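PDB 2ZNM: Thiol:disulfide interchange protein DsbA from Neisseria meningitidis serogroup B, which probably exchanges disulfide bonds with substrate proteins in the periplasm, as a thioredoxin-fold oxidoreductase of the DsbA type. Local coordinates for residues P17-Q20 against I24-L27; L71-A76 against A126-E131; P89-A94 against G109-S114. All blocks are in the same frame, centred on the assembly; numbering follows the deposited sequence.

Interaction 1. Residues P17-Q20 against I24-L27; sequences PQEQ and IEVL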
ATOM      1  N   PRO A  17       3.133   3.308 -13.977  1.00 58.14           N
ATOM      2  CA  PRO A  17       3.224   2.009 -14.647  1.00 58.14           C
ATOM      3  C   PRO A  17       2.690   0.879 -13.765  1.00 58.20           C
ATOM      4  O   PRO A  17       3.124   0.720 -12.618  1.00 58.09           O
ATOM      5  CB  PRO A  17       4.728   1.836 -14.888  1.00 58.15           C
ATOM      6  CG  PRO A  17       5.285   3.221 -14.853  1.00 58.19           C
ATOM      7  CD  PRO A  17       4.454   3.952 -13.848  1.00 58.22           C
ATOM      8  N   GLN A  18       1.745   0.115 -14.304  1.00 58.21           N
ATOM      9  CA  GLN A  18       1.147  -1.005 -13.577  1.00 58.32           C
ATOM     10  C   GLN A  18       2.153  -2.128 -13.328  1.00 58.77           C
ATOM     11  O   GLN A  18       3.102  -2.312 -14.090  1.00 58.50           O
ATOM     12  CB  GLN A  18      -0.095  -1.548 -14.309  1.00 58.05           C
ATOM     13  CG  GLN A  18      -1.297  -0.601 -14.293  1.00 57.42           C
ATOM     14  CD  GLN A  18      -2.603  -1.264 -14.709  1.00 57.55           C
ATOM     15  OE1 GLN A  18      -3.681  -0.733 -14.461  1.00 56.08           O
ATOM     16  NE2 GLN A  18      -2.510  -2.424 -15.342  1.00 57.26           N
ATOM     17  N   GLU A  19       1.930  -2.857 -12.239  1.00 59.29           N
ATOM     18  CA  GLU A  19       2.676  -4.064 -11.905  1.00 59.99           C
ATOM     19  C   GLU A  19       2.472  -5.123 -12.998  1.00 60.03           C
ATOM     20  O   GLU A  19       3.425  -5.771 -13.438  1.00 60.20           O
ATOM     21  CB  GLU A  19       2.137  -4.606 -10.592  1.00 60.25           C
ATOM     22  CG  GLU A  19       3.144  -4.858  -9.501  1.00 62.05           C
ATOM     23  CD  GLU A  19       2.459  -5.028  -8.144  1.00 64.37           C
ATOM     24  OE1 GLU A  19       1.322  -5.563  -8.099  1.00 65.33           O
ATOM     25  OE2 GLU A  19       3.053  -4.620  -7.122  1.00 65.60           O
ATOM     26  N   GLN A  20       1.216  -5.284 -13.422  1.00 59.88           N
ATOM     27  CA  GLN A  20       0.814  -6.261 -14.431  1.00 59.62           C
ATOM     28  C   GLN A  20       0.006  -5.567 -15.519  1.00 59.32           C
ATOM     29  O   GLN A  20      -0.918  -4.813 -15.212  1.00 59.49           O
ATOM     30  CB  GLN A  20      -0.096  -7.326 -13.810  1.00 59.47           C
ATOM     31  CG  GLN A  20       0.405  -8.017 -12.555  1.00 59.61           C
ATOM     32  CD  GLN A  20      -0.548  -9.106 -12.095  1.00 60.18           C
ATOM     33  OE1 GLN A  20      -1.180  -9.002 -11.037  1.00 59.78           O
ATOM     34  NE2 GLN A  20      -0.677 -10.154 -12.905  1.00 61.35           N
ATOM     35  N   ILE A  24      -6.482  -4.597 -14.528  1.00 53.71           N
ATOM     36  CA  ILE A  24      -6.693  -3.232 -14.065  1.00 52.45           C
ATOM     37  C   ILE A  24      -6.197  -3.129 -12.633  1.00 52.12           C
ATOM     38  O   ILE A  24      -6.736  -3.767 -11.718  1.00 51.67           O
ATOM     39  CB  ILE A  24      -8.189  -2.808 -14.181  1.00 52.36           C
ATOM     40  CG1 ILE A  24      -8.699  -3.022 -15.611  1.00 52.21           C
ATOM     41  CG2 ILE A  24      -8.383  -1.355 -13.780  1.00 51.89           C
ATOM     42  CD1 ILE A  24     -10.204  -3.106 -15.731  1.00 51.91           C
ATOM     43  N   GLU A  25      -5.152  -2.327 -12.447  1.00 51.80           N
ATOM     44  CA  GLU A  25      -4.574  -2.123 -11.128  1.00 51.29           C
ATOM     45  C   GLU A  25      -5.428  -1.213 -10.270  1.00 50.60           C
ATOM     46  O   GLU A  25      -5.985  -0.221 -10.740  1.00 50.28           O
ATOM     47  CB  GLU A  25      -3.173  -1.539 -11.252  1.00 51.48           C
ATOM     48  CG  GLU A  25      -2.411  -1.345  -9.936  1.00 51.67           C
ATOM     49  CD  GLU A  25      -0.945  -1.010 -10.201  1.00 52.31           C
ATOM     50  OE1 GLU A  25      -0.157  -1.954 -10.449  1.00 53.19           O
ATOM     51  OE2 GLU A  25      -0.593   0.195 -10.187  1.00 52.93           O
ATOM     52  N   VAL A  26      -5.542  -1.586  -9.004  1.00 50.26           N
ATOM     53  CA  VAL A  26      -6.039  -0.688  -7.972  1.00 49.11           C
ATOM     54  C   VAL A  26      -4.902  -0.554  -6.962  1.00 48.84           C
ATOM     55  O   VAL A  26      -4.592  -1.478  -6.209  1.00 48.49           O
ATOM     56  CB  VAL A  26      -7.344  -1.203  -7.339  1.00 49.01           C
ATOM     57  CG1 VAL A  26      -7.833  -0.241  -6.254  1.00 48.24           C
ATOM     58  CG2 VAL A  26      -8.399  -1.370  -8.401  1.00 47.37           C
ATOM     59  N   LEU A  27      -4.237   0.589  -7.011  1.00 48.70           N
ATOM     60  CA  LEU A  27      -3.064   0.818  -6.197  1.00 48.40           C
ATOM     61  C   LEU A  27      -3.418   1.689  -5.004  1.00 48.58           C
ATOM     62  O   LEU A  27      -4.017   2.771  -5.158  1.00 48.50           O
ATOM     63  CB  LEU A  27      -1.953   1.445  -7.045  1.00 48.28           C
ATOM     64  CG  LEU A  27      -0.787   2.245  -6.455  1.00 48.16           C
ATOM     65  CD1 LEU A  27       0.138   1.378  -5.633  1.00 47.14           C
ATOM     66  CD2 LEU A  27      -0.031   2.916  -7.612  1.00 47.93           C
TER

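Interaction 2. Residues L71-A76 against A126-E131; sequences LARMAA and AYDSPE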
ATOM      1  N   LEU A  71      10.318   2.257   7.193  1.00 52.86           N
ATOM      2  CA  LEU A  71       8.939   1.738   7.213  1.00 53.07           C
ATOM      3  C   LEU A  71       8.579   1.137   5.870  1.00 53.29           C
ATOM      4  O   LEU A  71       7.882   0.118   5.812  1.00 53.81           O
ATOM      5  CB  LEU A  71       7.923   2.823   7.586  1.00 52.75           C
ATOM      6  CG  LEU A  71       7.799   3.208   9.066  1.00 52.73           C
ATOM      7  CD1 LEU A  71       6.553   4.087   9.308  1.00 51.50           C
ATOM      8  CD2 LEU A  71       7.785   1.987   9.978  1.00 51.14           C
ATOM      9  N   ALA A  72       9.067   1.767   4.800  1.00 52.75           N
ATOM     10  CA  ALA A  72       8.886   1.257   3.448  1.00 52.89           C
ATOM     11  C   ALA A  72       9.598  -0.079   3.213  1.00 52.74           C
ATOM     12  O   ALA A  72       9.073  -0.949   2.513  1.00 53.18           O
ATOM     13  CB  ALA A  72       9.331   2.301   2.416  1.00 52.45           C
ATOM     14  N   ARG A  73      10.798  -0.223   3.775  1.00 52.44           N
ATOM     15  CA  ARG A  73      11.556  -1.479   3.717  1.00 52.22           C
ATOM     16  C   ARG A  73      10.861  -2.632   4.456  1.00 52.72           C
ATOM     17  O   ARG A  73      10.917  -3.781   4.000  1.00 52.08           O
ATOM     18  CB  ARG A  73      12.954  -1.274   4.287  1.00 51.97           C
ATOM     19  CG  ARG A  73      13.886  -2.434   4.039  1.00 51.17           C
ATOM     20  CD  ARG A  73      15.274  -2.125   4.526  1.00 50.45           C
ATOM     21  NE  ARG A  73      16.180  -3.216   4.194  1.00 50.33           N
ATOM     22  CZ  ARG A  73      17.487  -3.205   4.410  1.00 49.59           C
ATOM     23  NH1 ARG A  73      18.076  -2.153   4.959  1.00 50.84           N
ATOM     24  NH2 ARG A  73      18.208  -4.257   4.071  1.00 51.25           N
HETATM   25  N   MSE A  74      10.225  -2.323   5.595  1.00 53.12           N
HETATM   26  CA  MSE A  74       9.376  -3.294   6.291  1.00 53.59           C
HETATM   27  C   MSE A  74       8.202  -3.760   5.405  1.00 53.26           C
HETATM   28  O   MSE A  74       7.965  -4.966   5.258  1.00 52.66           O
HETATM   29  CB  MSE A  74       8.869  -2.729   7.619  1.00 54.42           C
HETATM   30  CG  MSE A  74       8.066  -3.726   8.457  1.00 57.73           C
HETATM   31 SE   MSE A  74       9.017  -5.417   8.827  1.00 70.57          SE
HETATM   32  CE  MSE A  74      10.080  -4.881  10.388  1.00 63.08           C
ATOM     33  N   ALA A  75       7.492  -2.806   4.802  1.00 52.86           N
ATOM     34  CA  ALA A  75       6.379  -3.130   3.899  1.00 52.54           C
ATOM     35  C   ALA A  75       6.848  -4.002   2.757  1.00 52.47           C
ATOM     36  O   ALA A  75       6.155  -4.927   2.372  1.00 53.25           O
ATOM     37  CB  ALA A  75       5.719  -1.860   3.356  1.00 52.34           C
ATOM     38  N   ALA A  76       8.021  -3.706   2.205  1.00 52.20           N
ATOM     39  CA  ALA A  76       8.546  -4.514   1.120  1.00 51.90           C
ATOM     40  C   ALA A  76       8.889  -5.908   1.613  1.00 51.70           C
ATOM     41  O   ALA A  76       8.606  -6.872   0.932  1.00 52.26           O
ATOM     42  CB  ALA A  76       9.759  -3.850   0.468  1.00 51.69           C
ATOM     43  N   ALA A 126      13.779 -11.763   3.719  1.00 50.31           N
ATOM     44  CA  ALA A 126      13.233 -10.886   2.684  1.00 50.35           C
ATOM     45  C   ALA A 126      13.668  -9.433   2.898  1.00 50.35           C
ATOM     46  O   ALA A 126      13.831  -8.673   1.939  1.00 50.66           O
ATOM     47  CB  ALA A 126      11.712 -10.977   2.652  1.00 49.96           C
ATOM     48  N   TYR A 127      13.854  -9.070   4.161  1.00 49.81           N
ATOM     49  CA  TYR A 127      14.188  -7.715   4.573  1.00 49.90           C
ATOM     50  C   TYR A 127      15.598  -7.296   4.127  1.00 50.12           C
ATOM     51  O   TYR A 127      15.821  -6.135   3.770  1.00 49.98           O
ATOM     52  CB  TYR A 127      14.065  -7.640   6.093  1.00 49.50           C
ATOM     53  CG  TYR A 127      14.117  -6.268   6.698  1.00 49.11           C
ATOM     54  CD1 TYR A 127      12.945  -5.613   7.079  1.00 48.79           C
ATOM     55  CD2 TYR A 127      15.337  -5.636   6.930  1.00 47.73           C
ATOM     56  CE1 TYR A 127      12.983  -4.356   7.665  1.00 49.38           C
ATOM     57  CE2 TYR A 127      15.388  -4.380   7.503  1.00 49.26           C
ATOM     58  CZ  TYR A 127      14.212  -3.742   7.876  1.00 49.21           C
ATOM     59  OH  TYR A 127      14.271  -2.496   8.456  1.00 48.67           O
ATOM     60  N   ASP A 128      16.529  -8.250   4.147  1.00 50.26           N
ATOM     61  CA  ASP A 128      17.936  -7.994   3.851  1.00 50.29           C
ATOM     62  C   ASP A 128      18.293  -8.428   2.438  1.00 50.12           C
ATOM     63  O   ASP A 128      19.474  -8.550   2.091  1.00 50.19           O
ATOM     64  CB  ASP A 128      18.832  -8.723   4.856  1.00 50.54           C
ATOM     65  CG  ASP A 128      18.756  -8.137   6.259  1.00 51.38           C
ATOM     66  OD1 ASP A 128      18.334  -6.973   6.419  1.00 52.00           O
ATOM     67  OD2 ASP A 128      19.141  -8.846   7.211  1.00 53.12           O
ATOM     68  N   SER A 129      17.275  -8.680   1.626  1.00 49.92           N
ATOM     69  CA  SER A 129      17.503  -9.048   0.234  1.00 49.88           C
ATOM     70  C   SER A 129      17.442  -7.780  -0.630  1.00 49.91           C
ATOM     71  O   SER A 129      16.761  -6.811  -0.258  1.00 49.77           O
ATOM     72  CB  SER A 129      16.488 -10.090  -0.233  1.00 49.40           C
ATOM     73  OG  SER A 129      15.337  -9.458  -0.748  1.00 49.55           O
ATOM     74  N   PRO A 130      18.152  -7.780  -1.778  1.00 49.63           N
ATOM     75  CA  PRO A 130      18.219  -6.585  -2.626  1.00 49.84           C
ATOM     76  C   PRO A 130      16.865  -6.138  -3.165  1.00 49.75           C
ATOM     77  O   PRO A 130      16.642  -4.944  -3.341  1.00 49.55           O
ATOM     78  CB  PRO A 130      19.158  -7.007  -3.783  1.00 49.74           C
ATOM     79  CG  PRO A 130      19.170  -8.486  -3.766  1.00 49.90           C
ATOM     80  CD  PRO A 130      18.946  -8.893  -2.331  1.00 49.88           C
ATOM     81  N   GLU A 131      15.980  -7.098  -3.416  1.00 50.09           N
ATOM     82  CA  GLU A 131      14.614  -6.832  -3.867  1.00 50.43           C
ATOM     83  C   GLU A 131      13.871  -5.863  -2.939  1.00 50.29           C
ATOM     84  O   GLU A 131      13.257  -4.902  -3.403  1.00 50.75           O
ATOM     85  CB  GLU A 131      13.836  -8.149  -4.026  1.00 50.40           C
ATOM     86  CG  GLU A 131      14.300  -9.048  -5.208  1.00 51.39           C
ATOM     87  CD  GLU A 131      15.569  -9.873  -4.925  1.00 53.15           C
ATOM     88  OE1 GLU A 131      16.009  -9.962  -3.750  1.00 52.20           O
ATOM     89  OE2 GLU A 131      16.128 -10.444  -5.896  1.00 54.01           O
TER

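Interaction 3. Residues P89-A94 against G109-S114; sequences PAVFKA and GKWALS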
ATOM      1  N   PRO A  89      -0.486  -7.278  10.871  1.00 49.44           N
ATOM      2  CA  PRO A  89      -1.150  -6.848  12.108  1.00 49.21           C
ATOM      3  C   PRO A  89      -0.165  -6.466  13.218  1.00 49.23           C
ATOM      4  O   PRO A  89      -0.314  -5.391  13.829  1.00 49.20           O
ATOM      5  CB  PRO A  89      -2.008  -8.077  12.498  1.00 48.88           C
ATOM      6  CG  PRO A  89      -2.302  -8.748  11.194  1.00 48.64           C
ATOM      7  CD  PRO A  89      -1.003  -8.588  10.409  1.00 49.34           C
ATOM      8  N   ALA A  90       0.825  -7.334  13.454  1.00 48.74           N
ATOM      9  CA  ALA A  90       1.937  -7.071  14.379  1.00 48.38           C
ATOM     10  C   ALA A  90       2.817  -5.870  13.975  1.00 48.50           C
ATOM     11  O   ALA A  90       3.408  -5.230  14.830  1.00 48.62           O
ATOM     12  CB  ALA A  90       2.797  -8.330  14.548  1.00 47.95           C
ATOM     13  N   VAL A  91       2.901  -5.561  12.683  1.00 48.56           N
ATOM     14  CA  VAL A  91       3.658  -4.391  12.235  1.00 48.88           C
ATOM     15  C   VAL A  91       2.902  -3.084  12.550  1.00 49.24           C
ATOM     16  O   VAL A  91       3.466  -2.158  13.148  1.00 49.46           O
ATOM     17  CB  VAL A  91       4.051  -4.463  10.735  1.00 48.98           C
ATOM     18  CG1 VAL A  91       4.812  -3.208  10.318  1.00 48.89           C
ATOM     19  CG2 VAL A  91       4.888  -5.708  10.449  1.00 49.09           C
ATOM     20  N   PHE A  92       1.633  -2.999  12.158  1.00 49.17           N
ATOM     21  CA  PHE A  92       0.814  -1.860  12.571  1.00 49.29           C
ATOM     22  C   PHE A  92       0.933  -1.589  14.071  1.00 49.70           C
ATOM     23  O   PHE A  92       1.139  -0.445  14.486  1.00 50.66           O
ATOM     24  CB  PHE A  92      -0.660  -2.087  12.207  1.00 48.69           C
ATOM     25  CG  PHE A  92      -0.977  -1.823  10.767  1.00 48.70           C
ATOM     26  CD1 PHE A  92      -1.193  -0.523  10.319  1.00 47.00           C
ATOM     27  CD2 PHE A  92      -1.083  -2.869   9.865  1.00 47.01           C
ATOM     28  CE1 PHE A  92      -1.495  -0.271   8.994  1.00 46.53           C
ATOM     29  CE2 PHE A  92      -1.373  -2.627   8.534  1.00 46.37           C
ATOM     30  CZ  PHE A  92      -1.580  -1.324   8.097  1.00 46.62           C
ATOM     31  N   LYS A  93       0.811  -2.646  14.878  1.00 49.83           N
ATOM     32  CA  LYS A  93       0.717  -2.520  16.327  1.00 50.36           C
ATOM     33  C   LYS A  93       2.009  -1.975  16.917  1.00 50.31           C
ATOM     34  O   LYS A  93       1.983  -1.219  17.884  1.00 51.29           O
ATOM     35  CB  LYS A  93       0.381  -3.872  16.957  1.00 49.82           C
ATOM     36  CG  LYS A  93       0.279  -3.851  18.487  1.00 51.43           C
ATOM     37  CD  LYS A  93      -0.247  -5.157  19.045  1.00 51.38           C
ATOM     38  CE  LYS A  93       0.338  -5.444  20.401  1.00 54.41           C
ATOM     39  NZ  LYS A  93      -0.458  -6.514  21.104  1.00 57.26           N
ATOM     40  N   ALA A  94       3.132  -2.385  16.340  1.00 50.20           N
ATOM     41  CA  ALA A  94       4.446  -1.959  16.789  1.00 49.98           C
ATOM     42  C   ALA A  94       4.631  -0.471  16.445  1.00 49.88           C
ATOM     43  O   ALA A  94       5.121   0.301  17.253  1.00 49.98           O
ATOM     44  CB  ALA A  94       5.514  -2.818  16.127  1.00 49.84           C
ATOM     45  N   GLY A 109      15.018  -6.095  13.101  1.00 49.75           N
ATOM     46  CA  GLY A 109      15.524  -7.464  13.229  1.00 50.44           C
ATOM     47  C   GLY A 109      15.311  -8.088  14.597  1.00 50.90           C
ATOM     48  O   GLY A 109      14.788  -9.197  14.707  1.00 51.05           O
ATOM     49  N   LYS A 110      15.708  -7.375  15.648  1.00 51.24           N
ATOM     50  CA  LYS A 110      15.488  -7.849  17.014  1.00 51.65           C
ATOM     51  C   LYS A 110      13.996  -8.023  17.300  1.00 51.64           C
ATOM     52  O   LYS A 110      13.596  -9.007  17.927  1.00 52.09           O
ATOM     53  CB  LYS A 110      16.144  -6.928  18.050  1.00 51.65           C
ATOM     54  CG  LYS A 110      17.673  -6.961  18.025  1.00 52.72           C
ATOM     55  CD  LYS A 110      18.271  -6.744  19.416  1.00 54.51           C
ATOM     56  CE  LYS A 110      19.746  -7.146  19.450  1.00 55.01           C
ATOM     57  NZ  LYS A 110      20.229  -7.381  20.847  1.00 55.24           N
ATOM     58  N   TRP A 111      13.180  -7.082  16.830  1.00 51.26           N
ATOM     59  CA  TRP A 111      11.725  -7.182  16.969  1.00 51.28           C
ATOM     60  C   TRP A 111      11.146  -8.421  16.263  1.00 51.51           C
ATOM     61  O   TRP A 111      10.369  -9.170  16.863  1.00 51.54           O
ATOM     62  CB  TRP A 111      11.037  -5.911  16.455  1.00 50.84           C
ATOM     63  CG  TRP A 111       9.542  -6.045  16.318  1.00 50.57           C
ATOM     64  CD1 TRP A 111       8.613  -5.908  17.310  1.00 49.91           C
ATOM     65  CD2 TRP A 111       8.807  -6.348  15.119  1.00 50.51           C
ATOM     66  NE1 TRP A 111       7.346  -6.106  16.804  1.00 49.80           N
ATOM     67  CE2 TRP A 111       7.438  -6.375  15.465  1.00 49.85           C
ATOM     68  CE3 TRP A 111       9.173  -6.595  13.785  1.00 50.09           C
ATOM     69  CZ2 TRP A 111       6.441  -6.632  14.530  1.00 50.16           C
ATOM     70  CZ3 TRP A 111       8.186  -6.855  12.868  1.00 49.73           C
ATOM     71  CH2 TRP A 111       6.831  -6.871  13.244  1.00 50.62           C
ATOM     72  N   ALA A 112      11.531  -8.623  15.001  1.00 51.34           N
ATOM     73  CA  ALA A 112      11.010  -9.715  14.181  1.00 51.60           C
ATOM     74  C   ALA A 112      11.262 -11.085  14.794  1.00 51.92           C
ATOM     75  O   ALA A 112      10.373 -11.932  14.811  1.00 51.96           O
ATOM     76  CB  ALA A 112      11.593  -9.651  12.778  1.00 51.64           C
ATOM     77  N   LEU A 113      12.475 -11.285  15.301  1.00 52.49           N
ATOM     78  CA  LEU A 113      12.889 -12.569  15.870  1.00 53.08           C
ATOM     79  C   LEU A 113      12.160 -12.934  17.181  1.00 53.29           C
ATOM     80  O   LEU A 113      11.949 -14.111  17.464  1.00 53.28           O
ATOM     81  CB  LEU A 113      14.415 -12.607  16.047  1.00 53.20           C
ATOM     82  CG  LEU A 113      15.355 -13.047  14.905  1.00 53.44           C
ATOM     83  CD1 LEU A 113      15.236 -14.545  14.643  1.00 54.41           C
ATOM     84  CD2 LEU A 113      15.172 -12.270  13.616  1.00 53.05           C
ATOM     85  N   SER A 114      11.763 -11.923  17.954  1.00 53.55           N
ATOM     86  CA  SER A 114      11.014 -12.115  19.201  1.00 53.80           C
ATOM     87  C   SER A 114       9.499 -12.350  19.011  1.00 54.18           C
ATOM     88  O   SER A 114       8.792 -12.645  19.978  1.00 54.40           O
ATOM     89  CB  SER A 114      11.235 -10.916  20.134  1.00 53.78           C
ATOM     90  OG  SER A 114      10.655  -9.735  19.598  1.00 53.25           O
TER

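Interaction 1. Residues P17-Q20 against I24-L27
Q18 and E25 run antiparallel alongside one another, Q18 reaching the backbone of E25 and E25 that of E19, the residue after Q18, where the loop before strand 24-30 folds back over that strand of the thioredoxin-fold sheet. The backbone N of E25 donates to Q18 OE1 over 3.0 Å. This bond is nearly straight at hydrogen, yet the donor stands above the amide's carbonyl plane, well off a lone pair. In return the backbone N of E19 gives its hydrogen to E25 OE1 at 2.9 Å, almost linearly and on the syn side of the carboxylate. Between the two bonds the aliphatic part of Q18 lies along E25, with Q18 CG 3.7 Å from E25 CB. E25 has CG anti to its own N (chi1 -177°), which carries the carboxylate out from the strand to the loop backbone. The next shell fixes both ends. K23 O accepts from Q18 NE2, which holds the amide's rotation, while R58 on strand 55-61 makes a salt bridge with E25 OE2 and also binds P17 O. That arginine would be expected to stabilise the charged carboxylate and, through a long, weak pair with E19, perhaps to ease the approach of E19 OE1 to 4.6 Å from E25 OE1.

Interaction 2. Residues L71-A76 against A126-E131
The carbonyl oxygen of Y127, in the last turn of helix 120-127, is gripped by two nitrogens of R73. NE donates to Y127 O at 3.0 Å and NH2 to the same O at 3.1 Å, a side-on bidentate hold in which both donors come from one face of the carbonyl plane. Neither bond is straight, with N-H...O angles of 144° and 138°, as expected when two N-H groups converge on a single atom. One arginine thus supplies donors to a carbonyl close to the helix end, where the regular helical pairing runs out.

The same arginine also lies over the Y127 ring. Extended from CG to NE, its chain crosses the tyrosine at about a right angle and places CD 4.1 Å from the ring centroid in a CH-pi contact. The guanidinium is turned only 12° from the ring plane and has Y127 CE2 over one face. The two bonds to Y127 O and the ring against that face together restrict its rotation. D128 OD1 lies 3.6 Å from R73 NH2, well out of the guanidinium plane, so this salt bridge rests on charge alone; the stronger partner of that oxygen is R105, which makes a salt bridge through NE.

Selenomethionine M74 meets the tyrosine differently. Its SE stands at the ring edge, 5.4 Å from the centroid, in a Met-aromatic contact, and CE touches Y127 CE1. The ring of Y127 also packs on A108 of helix 105-113, while A136 of helix 130-145 touches R73, placing the contact among the helices 69-81, 105-113, 120-127 and 130-145.

Interaction 3. Residues P89-A94 against G109-S114
W111 is the one side chain of 109-114 that spans the gap to 89-94, and it meets three residues of the facing helix. The contact is mainly apolar, with no hydrogen bond between the segments. V91 CG2 comes within 3.6 Å of CH2 on the six-membered ring of W111, the two side chains crossing at about a right angle. One turn apart on helix 84-97, A90 and A94 present small methyl groups to the indole: A90 CB lies 4.0 Å from W111 CZ2, and A94 CB lies 4.1 Å from W111 CE2. The indole thus lodges against all three residues.

Two further approaches involve polar atoms. A90 O sits 3.4 Å from W111 CZ2, a close carbonyl-to-aromatic-carbon contact, and A94 CB meets W111 NE1 through a methyl carbon. Within 109-114, S114 OG donates to W111 O, tying the serine back to the backbone three residues earlier.

The axes of 89-94 and 109-113 come within 12.1 Å, with 131° between their N-to-C directions, a separation bridged by the large indole with its CG anti to the backbone N (chi1 169°). I100 and M74 also touch W111, while V91 reaches Y32. A bulky aromatic set against two alanines and a valine of a neighbouring helix here joins two helices of the helical domain characteristically inserted into the thioredoxin fold of DsbA proteins.

How the interactions relate
Interactions 2 and 3 form one continuous region of helical packing, their centres 14 Å apart. M74 is the residue that links them: its CE lies 3.7 Å from W111 CZ3, and its CG lies 3.8 Å from V91 CG1. Interaction 1 is separate, holding a loop to the sheet about 20 Å from interaction 2 and 29 Å from interaction 3, measured between centres. It and interaction 3 lie on opposite sides of the chain's centre. The predicted redox pair, C34 and C37, is not disulfide-bonded in this structure. The redox segment meets the helical side through Y32, just before the pair, touched by A75 and V91, and through H36, between the two cysteines, whose ring meets F92.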